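Local coordinates for protein 3',5'-cyclic-nucleotide phosphodiesterase 1 (Saccharomyces cerevisiae, PDB 4OJV) that binds two zinc ions and belongs to the class II phosphodiesterase family, with the metallo-beta-lactamase fold, at residues I36-G41 and T226-R231; H168-L173 and L186-L191. All coordinates share one frame; numbering follows the deposited sequence.

How the contacts relate
Both contacts reach the same mixed sheet. Contact 1 packs strand 35-38 of that sheet against strand 222-232 of the other sheet. Contact 2 joins segment 168-173, on helix 159-169, to strand 186-190, an outermost strand of the first sheet within this chain. Along the chain, both segments of contact 2 fall between those of contact 1. Their centres lie about 17 Å apart. They still meet, because Tyr228 CE1 packs on Leu191 CD1 at 3.8 Å. Contact 1 is central; the Val38 side chain is about 12 Å from a bound zinc ion. Contact 2 sits further out and borders the second subunit.

Contact 1: I36-G41 and T226-R231; sequences IAVDGG and TFYIFR
Val38 points its two methyl groups at the rings of Phe230 and Tyr228. Its CG2 is the tight point. It lies 3.7 Å from Phe230 CE1 and 3.8 Å from Phe230 CZ, so one methyl meets two neighbouring ring carbons. The two side chains come from opposite directions, and the methyl approaches the ring obliquely. CG1 of Val38 is anti to the backbone N (chi1 -175°), which turns it to the other ring. It reaches Tyr228 CD2 at 4.2 Å. Ile36 makes the loosest of the three contacts, with its CG2 4.5 Å from Phe230 CE2. All four touching residues are buried, so the loose side is one of wider spacing and not of solvent.

The strands belong to two different sheets, which pack face to face in the core of the metallo-beta-lactamase fold. Segments 36-38 and 226-231 run roughly antiparallel, at 148°, and their axes come no closer than 10.7 Å. Side chains alone bridge this gap. Val241, from the strand next to 222-232, also packs on Val38, and Phe230 meets Tyr125 in an edge-to-face pair. The Tyr228 ring is further covered by Thr226 CG2, which sits 3.8 Å above the ring plane and towards its rim. Tyr228 OH is hydrogen-bonded to the backbone O of Ile126. Beyond Val38 the chain leaves the strand and contact with 226-231 stops. There Asp39 OD2 is hydrogen-bonded to ND1 of His133, a zinc ligand, and so probably helps to position this ligand from the second shell.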
ATOM      1  N   ILE A  36      -0.467   9.177 -18.102  1.00 10.74           N
ATOM      2  CA  ILE A  36       0.712   9.507 -17.307  1.00 11.63           C
ATOM      3  C   ILE A  36       0.346   9.394 -15.831  1.00 10.04           C
ATOM      4  O   ILE A  36      -0.752   9.786 -15.442  1.00 10.66           O
ATOM      5  CB  ILE A  36       1.200  10.960 -17.590  1.00 14.44           C
ATOM      6  CG1 ILE A  36       1.908  11.038 -18.952  1.00 15.88           C
ATOM      7  CG2 ILE A  36       2.061  11.489 -16.439  1.00 15.09           C
ATOM      8  CD1 ILE A  36       2.211  12.456 -19.376  1.00 18.14           C
ATOM      9  N   ALA A  37       1.252   8.882 -15.005  1.00  9.58           N
ATOM     10  CA  ALA A  37       1.097   8.949 -13.553  1.00  9.29           C
ATOM     11  C   ALA A  37       2.124   9.913 -12.966  1.00  9.50           C
ATOM     12  O   ALA A  37       3.299   9.888 -13.351  1.00 11.08           O
ATOM     13  CB  ALA A  37       1.264   7.568 -12.934  1.00 10.33           C
ATOM     14  N   VAL A  38       1.687  10.762 -12.038  1.00  8.96           N
ATOM     15  CA  VAL A  38       2.608  11.496 -11.185  1.00  8.70           C
ATOM     16  C   VAL A  38       2.586  10.822  -9.835  1.00  9.02           C
ATOM     17  O   VAL A  38       1.538  10.718  -9.187  1.00  9.20           O
ATOM     18  CB  VAL A  38       2.280  12.996 -11.064  1.00  9.89           C
ATOM     19  CG1 VAL A  38       3.373  13.689 -10.256  1.00 11.52           C
ATOM     20  CG2 VAL A  38       2.138  13.627 -12.443  1.00 12.13           C
ATOM     21  N   ASP A  39       3.769  10.369  -9.427  1.00  8.76           N
ATOM     22  CA  ASP A  39       3.930   9.503  -8.274  1.00  8.98           C
ATOM     23  C   ASP A  39       3.250   8.148  -8.443  1.00  8.54           C
ATOM     24  O   ASP A  39       2.630   7.860  -9.480  1.00 10.06           O
ATOM     25  CB  ASP A  39       3.641  10.224  -6.955  1.00  9.16           C
ATOM     26  CG  ASP A  39       4.833  11.049  -6.497  1.00  8.92           C
ATOM     27  OD1 ASP A  39       5.964  10.721  -6.945  1.00 10.02           O
ATOM     28  OD2 ASP A  39       4.654  11.988  -5.698  1.00  9.88           O
ATOM     29  N   GLY A  40       3.398   7.305  -7.435  1.00  9.19           N
ATOM     30  CA  GLY A  40       3.144   5.888  -7.592  1.00 10.40           C
ATOM     31  C   GLY A  40       2.700   5.233  -6.311  1.00  8.94           C
ATOM     32  O   GLY A  40       3.002   4.062  -6.075  1.00  9.53           O
ATOM     33  N   GLY A  41       1.945   5.967  -5.496  1.00  9.29           N
ATOM     34  CA  GLY A  41       1.256   5.377  -4.343  1.00 10.90           C
ATOM     35  C   GLY A  41       0.050   4.574  -4.859  1.00 12.81           C
ATOM     36  O   GLY A  41       0.224   3.505  -5.459  1.00 17.44           O
ATOM     37  N   THR A 226      10.529  16.866  -5.765  1.00 10.23           N
ATOM     38  CA  THR A 226      10.422  17.423  -7.110  1.00 10.50           C
ATOM     39  C   THR A 226       9.059  18.058  -7.291  1.00 11.14           C
ATOM     40  O   THR A 226       8.055  17.531  -6.803  1.00 11.48           O
ATOM     41  CB  THR A 226      10.561  16.305  -8.170  1.00 11.80           C
ATOM     42  OG1 THR A 226      11.636  15.425  -7.823  1.00 12.39           O
ATOM     43  CG2 THR A 226      10.793  16.862  -9.580  1.00 12.03           C
ATOM     44  N   PHE A 227       9.041  19.188  -7.996  1.00 10.83           N
ATOM     45  CA  PHE A 227       7.825  19.767  -8.554  1.00 11.16           C
ATOM     46  C   PHE A 227       7.872  19.542 -10.065  1.00 10.67           C
ATOM     47  O   PHE A 227       8.919  19.747 -10.697  1.00 12.51           O
ATOM     48  CB  PHE A 227       7.803  21.275  -8.325  1.00 11.97           C
ATOM     49  CG  PHE A 227       7.406  21.721  -6.928  1.00 11.43           C
ATOM     50  CD1 PHE A 227       7.279  20.847  -5.843  1.00 11.14           C
ATOM     51  CD2 PHE A 227       7.187  23.079  -6.704  1.00 12.62           C
ATOM     52  CE1 PHE A 227       6.917  21.326  -4.588  1.00 11.74           C
ATOM     53  CE2 PHE A 227       6.835  23.558  -5.456  1.00 13.04           C
ATOM     54  CZ  PHE A 227       6.698  22.685  -4.394  1.00 12.22           C
ATOM     55  N   TYR A 228       6.753  19.117 -10.639  1.00 10.71           N
ATOM     56  CA  TYR A 228       6.649  18.949 -12.083  1.00 11.13           C
ATOM     57  C   TYR A 228       5.686  19.943 -12.692  1.00 11.62           C
ATOM     58  O   TYR A 228       4.532  20.039 -12.265  1.00 12.10           O
ATOM     59  CB  TYR A 228       6.144  17.544 -12.406  1.00 10.89           C
ATOM     60  CG  TYR A 228       7.147  16.438 -12.190  1.00 10.19           C
ATOM     61  CD1 TYR A 228       8.163  16.206 -13.112  1.00 10.63           C
ATOM     62  CD2 TYR A 228       7.064  15.598 -11.075  1.00 10.36           C
ATOM     63  CE1 TYR A 228       9.075  15.181 -12.931  1.00 10.64           C
ATOM     64  CE2 TYR A 228       7.976  14.572 -10.883  1.00 10.54           C
ATOM     65  CZ  TYR A 228       8.979  14.367 -11.816  1.00 10.20           C
ATOM     66  OH  TYR A 228       9.909  13.361 -11.669  1.00 11.32           O
ATOM     67  N   ILE A 229       6.155  20.662 -13.710  1.00 11.67           N
ATOM     68  CA  ILE A 229       5.266  21.448 -14.569  1.00 12.16           C
ATOM     69  C   ILE A 229       4.935  20.624 -15.807  1.00 10.81           C
ATOM     70  O   ILE A 229       5.842  20.119 -16.475  1.00 12.16           O
ATOM     71  CB  ILE A 229       5.896  22.785 -15.022  1.00 12.24           C
ATOM     72  CG1 ILE A 229       6.403  23.579 -13.810  1.00 13.47           C
ATOM     73  CG2 ILE A 229       4.900  23.589 -15.864  1.00 13.85           C
ATOM     74  CD1 ILE A 229       7.147  24.853 -14.161  1.00 14.37           C
ATOM     75  N   PHE A 230       3.645  20.488 -16.103  1.00 10.46           N
ATOM     76  CA  PHE A 230       3.195  19.916 -17.373  1.00 11.36           C
ATOM     77  C   PHE A 230       2.557  21.021 -18.190  1.00 11.11           C
ATOM     78  O   PHE A 230       1.636  21.676 -17.721  1.00 11.75           O
ATOM     79  CB  PHE A 230       2.220  18.751 -17.163  1.00 11.79           C
ATOM     80  CG  PHE A 230       2.842  17.570 -16.474  1.00 11.77           C
ATOM     81  CD1 PHE A 230       2.852  17.480 -15.083  1.00 11.91           C
ATOM     82  CD2 PHE A 230       3.471  16.572 -17.214  1.00 12.51           C
ATOM     83  CE1 PHE A 230       3.450  16.399 -14.454  1.00 12.48           C
ATOM     84  CE2 PHE A 230       4.071  15.489 -16.587  1.00 13.10           C
ATOM     85  CZ  PHE A 230       4.063  15.413 -15.205  1.00 12.15           C
ATOM     86  N   ARG A 231       3.062  21.215 -19.407  1.00 12.75           N
ATOM     87  CA  ARG A 231       2.561  22.269 -20.286  1.00 12.75           C
ATOM     88  C   ARG A 231       2.019  21.683 -21.578  1.00 11.77           C
ATOM     89  O   ARG A 231       2.733  20.980 -22.295  1.00 13.17           O
ATOM     90  CB  ARG A 231       3.659  23.284 -20.588  1.00 13.78           C
ATOM     91  CG  ARG A 231       3.248  24.341 -21.615  1.00 14.36           C
ATOM     92  CD  ARG A 231       4.239  25.493 -21.678  1.00 16.49           C
ATOM     93  NE  ARG A 231       5.562  25.013 -22.047  1.00 15.84           N
ATOM     94  CZ  ARG A 231       6.705  25.542 -21.629  1.00 16.52           C
ATOM     95  NH1 ARG A 231       6.700  26.603 -20.824  1.00 18.92           N
ATOM     96  NH2 ARG A 231       7.857  25.009 -22.024  1.00 17.80           N
TER

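Contact 2: H168-L173 and L186-L191; sequences HVFNDL and LKLKCL
This contact belongs to a beta-alpha-beta unit made of strand 153-157, helix 159-169 and strand 186-190. Phe170 packs on Leu186 and Leu188 of the strand. Its ring touches the two leucines at opposite corners. Leu186 CD2 lies 3.8 Å from Phe170 CE1 and also borders CZ. The two side chains cross at about a right angle. Leu188 CD1 is looser, 4.4 Å from Phe170 CD2. Both methyls approach the ring obliquely. The Phe170 CG is anti to its carbonyl carbon (chi1 -62°), which helps to aim the ring at the strand. Val169 CG1 sits over the centre of one ring face, 4.0 Å above the plane.

Phe170 is also the centre of an inverse gamma turn. An Asx turn follows: Asn171 OD1 accepts from Leu173 N at 3.0 Å, with the donor 40° out of the carbonyl plane. Asp172 takes hydrogen bonds from the backbone N of Val217, Lys218 and Thr219 of the second subunit. Leu188 also packs on Ile162 and Leu165 of the helix. Such apolar packing of a helix and its outgoing loop on the next parallel strand is typical of a beta-alpha-beta crossover.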
ATOM      1  N   HIS A 168      17.897   0.691  -4.048  1.00  9.80           N
ATOM      2  CA  HIS A 168      17.164   0.307  -2.841  1.00  9.95           C
ATOM      3  C   HIS A 168      15.843  -0.367  -3.064  1.00  9.91           C
ATOM      4  O   HIS A 168      15.301  -0.931  -2.119  1.00 10.71           O
ATOM      5  CB  HIS A 168      17.021   1.502  -1.908  1.00 10.33           C
ATOM      6  CG  HIS A 168      18.340   2.015  -1.415  1.00 10.44           C
ATOM      7  ND1 HIS A 168      19.157   1.268  -0.643  1.00 11.01           N
ATOM      8  CD2 HIS A 168      18.967   3.231  -1.599  1.00 11.66           C
ATOM      9  CE1 HIS A 168      20.263   1.971  -0.361  1.00 11.97           C
ATOM     10  NE2 HIS A 168      20.149   3.174  -0.944  1.00 12.75           N
ATOM     11  N   VAL A 169      15.324  -0.337  -4.295  1.00  9.23           N
ATOM     12  CA  VAL A 169      14.012  -0.924  -4.586  1.00  9.51           C
ATOM     13  C   VAL A 169      14.127  -2.083  -5.566  1.00  9.50           C
ATOM     14  O   VAL A 169      13.852  -3.226  -5.200  1.00  9.56           O
ATOM     15  CB  VAL A 169      13.002   0.140  -5.082  1.00 10.07           C
ATOM     16  CG1 VAL A 169      11.664  -0.509  -5.408  1.00 11.84           C
ATOM     17  CG2 VAL A 169      12.807   1.223  -4.031  1.00 11.14           C
ATOM     18  N   PHE A 170      14.529  -1.781  -6.800  1.00 10.06           N
ATOM     19  CA  PHE A 170      14.621  -2.805  -7.836  1.00 10.68           C
ATOM     20  C   PHE A 170      15.980  -3.474  -7.740  1.00 10.63           C
ATOM     21  O   PHE A 170      16.850  -3.294  -8.598  1.00 13.31           O
ATOM     22  CB  PHE A 170      14.359  -2.201  -9.213  1.00 11.82           C
ATOM     23  CG  PHE A 170      12.985  -1.621  -9.342  1.00 11.80           C
ATOM     24  CD1 PHE A 170      11.874  -2.448  -9.440  1.00 13.31           C
ATOM     25  CD2 PHE A 170      12.794  -0.245  -9.339  1.00 12.80           C
ATOM     26  CE1 PHE A 170      10.593  -1.916  -9.533  1.00 13.38           C
ATOM     27  CE2 PHE A 170      11.523   0.296  -9.433  1.00 13.57           C
ATOM     28  CZ  PHE A 170      10.424  -0.537  -9.542  1.00 13.38           C
ATOM     29  N   ASN A 171      16.158  -4.235  -6.661  1.00 10.69           N
ATOM     30  CA  ASN A 171      17.484  -4.713  -6.269  1.00 11.25           C
ATOM     31  C   ASN A 171      17.499  -6.179  -5.846  1.00 11.19           C
ATOM     32  O   ASN A 171      18.453  -6.634  -5.222  1.00 12.71           O
ATOM     33  CB  ASN A 171      18.071  -3.826  -5.158  1.00 11.97           C
ATOM     34  CG  ASN A 171      17.272  -3.895  -3.861  1.00 10.78           C
ATOM     35  OD1 ASN A 171      16.332  -4.677  -3.743  1.00 11.33           O
ATOM     36  ND2 ASN A 171      17.666  -3.102  -2.876  1.00 11.41           N
ATOM     37  N   ASP A 172      16.431  -6.910  -6.170  1.00 10.84           N
ATOM     38  CA  ASP A 172      16.296  -8.334  -5.853  1.00 10.63           C
ATOM     39  C   ASP A 172      16.178  -8.650  -4.360  1.00 11.91           C
ATOM     40  O   ASP A 172      16.175  -9.816  -3.965  1.00 14.57           O
ATOM     41  CB  ASP A 172      17.400  -9.154  -6.540  1.00 11.48           C
ATOM     42  CG  ASP A 172      17.225  -9.189  -8.037  1.00 11.36           C
ATOM     43  OD1 ASP A 172      16.072  -9.361  -8.485  1.00 11.25           O
ATOM     44  OD2 ASP A 172      18.230  -9.100  -8.778  1.00 12.93           O
ATOM     45  N   LEU A 173      16.001  -7.607  -3.552  1.00 11.13           N
ATOM     46  CA  LEU A 173      15.845  -7.744  -2.108  1.00 11.59           C
ATOM     47  C   LEU A 173      14.496  -7.152  -1.661  1.00 10.41           C
ATOM     48  O   LEU A 173      13.646  -7.851  -1.114  1.00 11.97           O
ATOM     49  CB  LEU A 173      17.027  -7.084  -1.384  1.00 13.11           C
ATOM     50  CG  LEU A 173      18.420  -7.622  -1.735  1.00 15.34           C
ATOM     51  CD1 LEU A 173      19.510  -6.665  -1.283  1.00 17.48           C
ATOM     52  CD2 LEU A 173      18.652  -9.016  -1.161  1.00 17.73           C
ATOM     53  N   LEU A 186      10.189  -2.622 -18.078  1.00 13.58           N
ATOM     54  CA  LEU A 186      10.233  -1.580 -17.057  1.00 12.98           C
ATOM     55  C   LEU A 186      11.587  -0.905 -17.123  1.00 12.54           C
ATOM     56  O   LEU A 186      12.613  -1.575 -17.013  1.00 14.46           O
ATOM     57  CB  LEU A 186      10.002  -2.149 -15.656  1.00 14.56           C
ATOM     58  CG  LEU A 186       9.812  -1.097 -14.552  1.00 14.78           C
ATOM     59  CD1 LEU A 186       8.568  -0.240 -14.781  1.00 17.25           C
ATOM     60  CD2 LEU A 186       9.745  -1.762 -13.188  1.00 17.81           C
ATOM     61  N   LYS A 187      11.590   0.410 -17.321  1.00 12.77           N
ATOM     62  CA  LYS A 187      12.822   1.185 -17.444  1.00 13.94           C
ATOM     63  C   LYS A 187      12.857   2.329 -16.452  1.00 13.00           C
ATOM     64  O   LYS A 187      11.818   2.909 -16.148  1.00 14.02           O
ATOM     65  CB  LYS A 187      12.937   1.775 -18.851  1.00 16.24           C
ATOM     66  CG  LYS A 187      13.197   0.756 -19.947  1.00 20.01           C
ATOM     67  CD  LYS A 187      13.401   1.469 -21.276  1.00 24.17           C
ATOM     68  CE  LYS A 187      13.478   0.495 -22.440  1.00 25.58           C
ATOM     69  NZ  LYS A 187      12.143  -0.073 -22.778  1.00 29.74           N
ATOM     70  N   LEU A 188      14.047   2.651 -15.956  1.00 13.24           N
ATOM     71  CA  LEU A 188      14.295   3.846 -15.142  1.00 13.23           C
ATOM     72  C   LEU A 188      15.046   4.868 -15.979  1.00 13.23           C
ATOM     73  O   LEU A 188      16.081   4.532 -16.574  1.00 16.26           O
ATOM     74  CB  LEU A 188      15.142   3.500 -13.915  1.00 15.34           C
ATOM     75  CG  LEU A 188      14.517   2.650 -12.810  1.00 16.37           C
ATOM     76  CD1 LEU A 188      15.568   2.163 -11.829  1.00 19.07           C
ATOM     77  CD2 LEU A 188      13.474   3.456 -12.058  1.00 18.94           C
ATOM     78  N   LYS A 189      14.549   6.102 -16.031  1.00 13.16           N
ATOM     79  CA  LYS A 189      15.196   7.149 -16.815  1.00 13.97           C
ATOM     80  C   LYS A 189      15.288   8.450 -16.034  1.00 13.83           C
ATOM     81  O   LYS A 189      14.336   8.875 -15.369  1.00 13.93           O
ATOM     82  CB  LYS A 189      14.457   7.361 -18.134  1.00 16.66           C
ATOM     83  CG  LYS A 189      14.612   6.207 -19.108  1.00 19.63           C
ATOM     84  CD  LYS A 189      14.034   6.541 -20.470  1.00 23.80           C
ATOM     85  CE  LYS A 189      14.004   5.312 -21.363  1.00 29.35           C
ATOM     86  NZ  LYS A 189      13.567   5.657 -22.742  1.00 33.36           N
ATOM     87  N   CYS A 190      16.450   9.085 -16.104  1.00 15.06           N
ATOM     88  CA  CYS A 190      16.669  10.353 -15.420  1.00 15.75           C
ATOM     89  C   CYS A 190      16.232  11.545 -16.254  1.00 14.88           C
ATOM     90  O   CYS A 190      16.268  11.517 -17.490  1.00 18.27           O
ATOM     91  CB  CYS A 190      18.136  10.517 -15.021  1.00 19.76           C
ATOM     92  SG  CYS A 190      18.605   9.698 -13.478  1.00 23.53           S
ATOM     93  N   LEU A 191      15.816  12.589 -15.545  1.00 14.13           N
ATOM     94  CA  LEU A 191      15.525  13.891 -16.110  1.00 14.87           C
ATOM     95  C   LEU A 191      16.558  14.878 -15.588  1.00 15.95           C
ATOM     96  O   LEU A 191      17.092  14.713 -14.489  1.00 17.00           O
ATOM     97  CB  LEU A 191      14.136  14.356 -15.674  1.00 15.05           C
ATOM     98  CG  LEU A 191      12.941  13.546 -16.169  1.00 16.05           C
ATOM     99  CD1 LEU A 191      11.706  13.910 -15.350  1.00 17.50           C
ATOM    100  CD2 LEU A 191      12.698  13.769 -17.655  1.00 18.15           C
TER